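Local structure of parvulin 42 (Trypanosoma brucei brucei, 6GMP) at residues F8-V13 against C72-R77; V13-V18 against A38-L43. The protein probably catalyses the cis-trans isomerisation of peptide bonds preceding proline, through the parvulin-type PPIase domain that makes up this construct. One frame throughout, in Å; residues are numbered along the deposited sequence.

Interaction 1: F8-V13 against C72-R77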
loop_
_atom_site.group_PDB
_atom_site.type_symbol
_atom_site.label_atom_id
_atom_site.label_comp_id
_atom_site.label_asym_id
_atom_site.label_seq_id
_atom_site.Cartn_x
_atom_site.Cartn_y
_atom_site.Cartn_z
ATOM N N PHE A 8 -8.612 6.611 2.151
ATOM C CA PHE A 8 -7.263 6.083 2.022
ATOM C C PHE A 8 -6.942 5.640 0.607
ATOM O O PHE A 8 -7.838 5.275 -0.161
ATOM C CB PHE A 8 -7.058 4.894 2.961
ATOM C CG PHE A 8 -7.254 5.223 4.407
ATOM C CD1 PHE A 8 -6.272 5.876 5.135
ATOM C CD2 PHE A 8 -8.425 4.854 5.042
ATOM C CE1 PHE A 8 -6.461 6.155 6.479
ATOM C CE2 PHE A 8 -8.628 5.134 6.381
ATOM C CZ PHE A 8 -7.645 5.790 7.103
ATOM N N TYR A 9 -5.648 5.686 0.293
ATOM C CA TYR A 9 -5.065 4.969 -0.834
ATOM C C TYR A 9 -4.028 4.011 -0.260
ATOM O O TYR A 9 -3.574 4.190 0.868
ATOM C CB TYR A 9 -4.327 5.915 -1.786
ATOM C CG TYR A 9 -5.177 6.688 -2.759
ATOM C CD1 TYR A 9 -6.188 7.532 -2.326
ATOM C CD2 TYR A 9 -4.948 6.584 -4.131
ATOM C CE1 TYR A 9 -6.951 8.245 -3.228
ATOM C CE2 TYR A 9 -5.709 7.290 -5.037
ATOM C CZ TYR A 9 -6.709 8.117 -4.583
ATOM O OH TYR A 9 -7.461 8.819 -5.494
ATOM N N HIS A 10 -3.630 3.002 -1.028
ATOM C CA HIS A 10 -2.484 2.200 -0.599
ATOM C C HIS A 10 -1.634 1.701 -1.758
ATOM O O HIS A 10 -2.066 1.690 -2.913
ATOM C CB HIS A 10 -2.885 1.055 0.360
ATOM C CG HIS A 10 -3.445 -0.166 -0.303
ATOM N ND1 HIS A 10 -3.443 -1.397 0.312
ATOM C CD2 HIS A 10 -4.036 -0.353 -1.508
ATOM C CE1 HIS A 10 -3.999 -2.292 -0.481
ATOM N NE2 HIS A 10 -4.369 -1.687 -1.593
ATOM N N VAL A 11 -0.396 1.364 -1.415
ATOM C CA VAL A 11 0.486 0.564 -2.244
ATOM C C VAL A 11 0.564 -0.800 -1.582
ATOM O O VAL A 11 0.749 -0.886 -0.360
ATOM C CB VAL A 11 1.918 1.134 -2.254
ATOM C CG1 VAL A 11 2.886 0.185 -2.965
ATOM C CG2 VAL A 11 1.957 2.484 -2.915
ATOM N N LEU A 12 0.451 -1.859 -2.381
ATOM C CA LEU A 12 0.577 -3.228 -1.879
ATOM C C LEU A 12 1.739 -3.938 -2.561
ATOM O O LEU A 12 1.794 -4.013 -3.781
ATOM C CB LEU A 12 -0.710 -4.024 -2.117
ATOM C CG LEU A 12 -0.716 -5.443 -1.555
ATOM C CD1 LEU A 12 -0.685 -5.464 -0.040
ATOM C CD2 LEU A 12 -1.939 -6.205 -2.044
ATOM N N VAL A 13 2.652 -4.449 -1.745
ATOM C CA VAL A 13 3.763 -5.261 -2.208
ATOM C C VAL A 13 3.503 -6.674 -1.704
ATOM O O VAL A 13 3.481 -6.920 -0.503
ATOM C CB VAL A 13 5.106 -4.715 -1.674
ATOM C CG1 VAL A 13 6.263 -5.588 -2.118
ATOM C CG2 VAL A 13 5.315 -3.283 -2.154
ATOM N N CYS A 72 -1.659 -4.457 -6.126
ATOM C CA CYS A 72 -3.073 -4.590 -5.799
ATOM C C CYS A 72 -3.946 -4.188 -6.976
ATOM O O CYS A 72 -3.580 -3.306 -7.755
ATOM C CB CYS A 72 -3.403 -3.697 -4.602
ATOM S SG CYS A 72 -5.129 -3.737 -4.084
ATOM N N GLY A 73 -5.112 -4.806 -7.090
ATOM C CA GLY A 73 -6.061 -4.434 -8.119
ATOM C C GLY A 73 -6.487 -2.983 -8.018
ATOM O O GLY A 73 -6.882 -2.386 -9.031
ATOM N N SER A 74 -6.406 -2.409 -6.822
ATOM C CA SER A 74 -6.749 -0.997 -6.640
ATOM C C SER A 74 -5.860 -0.079 -7.473
ATOM O O SER A 74 -6.187 1.092 -7.671
ATOM C CB SER A 74 -6.657 -0.593 -5.175
ATOM O OG SER A 74 -5.345 -0.743 -4.680
ATOM N N ALA A 75 -4.746 -0.600 -7.973
ATOM C CA ALA A 75 -3.875 0.204 -8.823
ATOM C C ALA A 75 -4.596 0.630 -10.108
ATOM O O ALA A 75 -4.166 1.583 -10.763
ATOM C CB ALA A 75 -2.586 -0.551 -9.133
ATOM N N LYS A 76 -5.695 -0.033 -10.468
ATOM C CA LYS A 76 -6.441 0.353 -11.662
ATOM C C LYS A 76 -7.140 1.696 -11.457
ATOM O O LYS A 76 -7.611 2.306 -12.417
ATOM C CB LYS A 76 -7.446 -0.730 -12.070
ATOM C CG LYS A 76 -8.718 -0.776 -11.240
ATOM C CD LYS A 76 -9.676 -1.851 -11.756
ATOM C CE LYS A 76 -9.703 -3.079 -10.855
ATOM N NZ LYS A 76 -8.436 -3.862 -10.892
ATOM N N ARG A 77 -7.211 2.141 -10.204
ATOM C CA ARG A 77 -7.705 3.481 -9.888
ATOM C C ARG A 77 -6.671 4.197 -9.022
ATOM O O ARG A 77 -6.992 4.929 -8.086
ATOM C CB ARG A 77 -9.079 3.445 -9.211
ATOM C CG ARG A 77 -10.260 3.227 -10.165
ATOM C CD ARG A 77 -10.269 4.209 -11.353
ATOM N NE ARG A 77 -10.047 3.505 -12.615
ATOM C CZ ARG A 77 -11.012 3.101 -13.441
ATOM N NH1 ARG A 77 -12.288 3.344 -13.168
ATOM N NH2 ARG A 77 -10.698 2.458 -14.558
HETATM O O HOH W 1 -2.640 0.061 -5.090
#

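Interaction 2: V13-V18 against A38-L43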
loop_
_atom_site.group_PDB
_atom_site.type_symbol
_atom_site.label_atom_id
_atom_site.label_comp_id
_atom_site.label_asym_id
_atom_site.label_seq_id
_atom_site.Cartn_x
_atom_site.Cartn_y
_atom_site.Cartn_z
ATOM N N VAL A 13 2.652 -4.449 -1.745
ATOM C CA VAL A 13 3.763 -5.261 -2.208
ATOM C C VAL A 13 3.503 -6.674 -1.704
ATOM O O VAL A 13 3.481 -6.920 -0.503
ATOM C CB VAL A 13 5.106 -4.715 -1.674
ATOM C CG1 VAL A 13 6.263 -5.588 -2.118
ATOM C CG2 VAL A 13 5.315 -3.283 -2.154
ATOM N N LYS A 14 3.298 -7.603 -2.624
ATOM C CA LYS A 14 2.959 -8.970 -2.270
ATOM C C LYS A 14 4.215 -9.777 -2.027
ATOM O O LYS A 14 5.336 -9.332 -2.290
ATOM C CB LYS A 14 2.108 -9.595 -3.378
ATOM C CG LYS A 14 0.743 -8.966 -3.493
ATOM C CD LYS A 14 -0.133 -9.688 -4.499
ATOM C CE LYS A 14 -1.493 -9.038 -4.584
ATOM N NZ LYS A 14 -2.493 -9.950 -5.208
ATOM N N HIS A 15 4.042 -10.994 -1.538
ATOM C CA HIS A 15 5.133 -11.944 -1.452
ATOM C C HIS A 15 4.565 -13.344 -1.688
ATOM O O HIS A 15 3.330 -13.511 -1.749
ATOM C CB HIS A 15 5.873 -11.850 -0.118
ATOM C CG HIS A 15 4.993 -11.993 1.081
ATOM N ND1 HIS A 15 4.486 -13.207 1.487
ATOM C CD2 HIS A 15 4.547 -11.077 1.970
ATOM C CE1 HIS A 15 3.769 -13.033 2.584
ATOM N NE2 HIS A 15 3.783 -11.750 2.891
ATOM N N LYS A 16 5.450 -14.331 -1.804
ATOM C CA LYS A 16 5.058 -15.674 -2.215
ATOM C C LYS A 16 4.080 -16.355 -1.268
ATOM O O LYS A 16 3.384 -17.288 -1.664
ATOM C CB LYS A 16 6.301 -16.555 -2.349
ATOM C CG LYS A 16 6.960 -16.896 -1.019
ATOM C CD LYS A 16 8.274 -17.649 -1.188
ATOM C CE LYS A 16 8.769 -18.261 0.133
ATOM N NZ LYS A 16 7.839 -19.287 0.723
ATOM N N ASP A 17 4.038 -15.914 -0.020
ATOM C CA ASP A 17 3.223 -16.577 0.994
ATOM C C ASP A 17 1.821 -15.988 1.170
ATOM O O ASP A 17 1.063 -16.480 2.007
ATOM C CB ASP A 17 3.950 -16.601 2.341
ATOM C CG ASP A 17 5.156 -17.524 2.339
ATOM O OD1 ASP A 17 5.216 -18.434 1.488
ATOM O OD2 ASP A 17 6.032 -17.342 3.208
ATOM N N VAL A 18 1.449 -14.977 0.388
ATOM C CA VAL A 18 0.080 -14.458 0.472
ATOM C C VAL A 18 -0.868 -15.437 -0.237
ATOM O O VAL A 18 -0.432 -16.303 -0.994
ATOM C CB VAL A 18 -0.064 -13.020 -0.091
ATOM C CG1 VAL A 18 0.946 -12.068 0.550
ATOM C CG2 VAL A 18 0.053 -13.004 -1.607
ATOM N N ALA A 38 10.470 -11.283 3.498
ATOM C CA ALA A 38 11.524 -10.340 3.815
ATOM C C ALA A 38 11.785 -9.415 2.647
ATOM O O ALA A 38 12.006 -8.212 2.852
ATOM C CB ALA A 38 12.785 -11.077 4.225
ATOM N N ASP A 39 11.797 -9.959 1.440
ATOM C CA ASP A 39 12.005 -9.140 0.253
ATOM C C ASP A 39 10.912 -8.072 0.136
ATOM O O ASP A 39 11.200 -6.922 -0.207
ATOM C CB ASP A 39 11.972 -9.984 -1.016
ATOM C CG ASP A 39 13.135 -10.953 -1.133
ATOM O OD1 ASP A 39 14.184 -10.800 -0.482
ATOM O OD2 ASP A 39 12.956 -11.908 -1.934
ATOM N N ALA A 40 9.660 -8.440 0.390
ATOM C CA ALA A 40 8.540 -7.496 0.290
ATOM C C ALA A 40 8.684 -6.377 1.325
ATOM O O ALA A 40 8.449 -5.207 1.024
ATOM C CB ALA A 40 7.221 -8.218 0.487
ATOM N N ILE A 41 9.061 -6.731 2.547
ATOM C CA ILE A 41 9.275 -5.727 3.577
ATOM C C ILE A 41 10.379 -4.777 3.174
ATOM O O ILE A 41 10.233 -3.562 3.303
ATOM C CB ILE A 41 9.587 -6.413 4.907
ATOM C CG1 ILE A 41 8.350 -7.176 5.413
ATOM C CG2 ILE A 41 10.042 -5.409 5.958
ATOM C CD1 ILE A 41 8.633 -8.097 6.587
ATOM N N ASN A 42 11.486 -5.306 2.679
ATOM C CA ASN A 42 12.589 -4.451 2.286
ATOM C C ASN A 42 12.223 -3.563 1.117
ATOM O O ASN A 42 12.618 -2.402 1.076
ATOM C CB ASN A 42 13.810 -5.291 1.944
ATOM C CG ASN A 42 14.477 -5.845 3.168
ATOM O OD1 ASN A 42 14.509 -5.200 4.223
ATOM N ND2 ASN A 42 15.052 -7.026 3.037
ATOM N N LEU A 43 11.454 -4.087 0.183
ATOM C CA LEU A 43 11.032 -3.303 -0.961
ATOM C C LEU A 43 10.101 -2.175 -0.527
ATOM O O LEU A 43 10.302 -1.017 -0.912
ATOM C CB LEU A 43 10.351 -4.188 -1.999
ATOM C CG LEU A 43 9.783 -3.466 -3.219
ATOM C CD1 LEU A 43 10.856 -2.649 -3.872
ATOM C CD2 LEU A 43 9.220 -4.475 -4.199
#

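Interaction 1: F8-V13 against C72-R77
H10 presents the edge of its imidazole to C72 and S74. H10 NE2 is 3.3 Å from C72 SG. S74 OG is 3.4 Å from the same H10 NE2. Within this parvulin fold, strand 6-13 of the antiparallel sheet here meets the 3-10 turn that follows helix 59-69. C72 SG is 80° off the ring normal, a sulfur-aromatic contact at the edge. S74 OG lies in the ring plane. On the ring's other nitrogen, ND1 is hydrogen-bonded to H116 of strand 114-120. The paired histidines beside a cysteine are consistent with the active-site centre of Pin1-like parvulins.

C72 SG also accepts a nearly straight hydrogen bond from S74 N (3.3 Å, 166°). That bond ties the thiol to its own turn. The CB of C72 rests on L12, CB to CB at 3.7 Å, and L12 CD2 reaches the same methylene. At the far end, Y9 CE2 approaches R77 O obliquely. A water bridges the two segments: it donates to H10 O at 2.8 Å and is hydrogen-bonded to S74 OG at 2.9 Å.

Interaction 2: V13-V18 against A38-L43
K14 O takes a hydrogen bond from R35 NH1, and the methyl of A40 lies against the same oxygen, with CB 3.5 Å from K14 O. A40 is on helix 37-49, the first long helix of the parvulin domain. The loop leaving strand 6-13 packs against it here. A40 CB is the methyl on which the loop converges: besides K14 O, it touches V13 CG1 at 3.8 Å and H15 CB at 3.9 Å. V13 places CG1 anti to its backbone N (chi1 178°), and this branch meets both A40 CB and L43 CD2. The V13 and L43 side chains cross obliquely. L43 has two deposited conformers, so its touch is less certain.

H15 begins a type I turn that ends at V18, closed by V18 N to H15 O. The imidazole turns its edge to A40 CB. V18 CG1 lies 3.6 Å above one ring face, over the centre. D17 N donates to H15 ND1 near the ring plane (3.1 Å, 142°). Together these contacts fix how the ring is turned. K14 points away from the helix, and its NZ is hydrogen-bonded to S22 O and R20 O. K14 N bonds to E71 OE1.

The helix side of the contact is thus methyl groups, A40 CB and L43 CD2, with one carbonyl oxygen of the loop among the atoms they touch. That oxygen has its hydrogen bond from R35, not from the helix segment.

Strand 6-13 comes first in the chain and takes part in both contacts. Interaction 2 closes the shorter loop: the chain leaves the strand, turns, and comes back as helix 37-49. Interaction 1 closes the longer loop, which also includes helix 59-69 and ends in the 3-10 turn before strand 80-84. Interaction 2 is therefore nested inside interaction 1. V13 is common to both ranges, but its side chain serves interaction 2 alone. L12 points toward the 72-77 turn, and the ring of H10 reaches it. V11 and V13 point away from it; V13 packs on helix 37-49, V11 on both helices 37-49 and 59-69. The strand thus joins that turn to the first helix through opposite faces of the sheet.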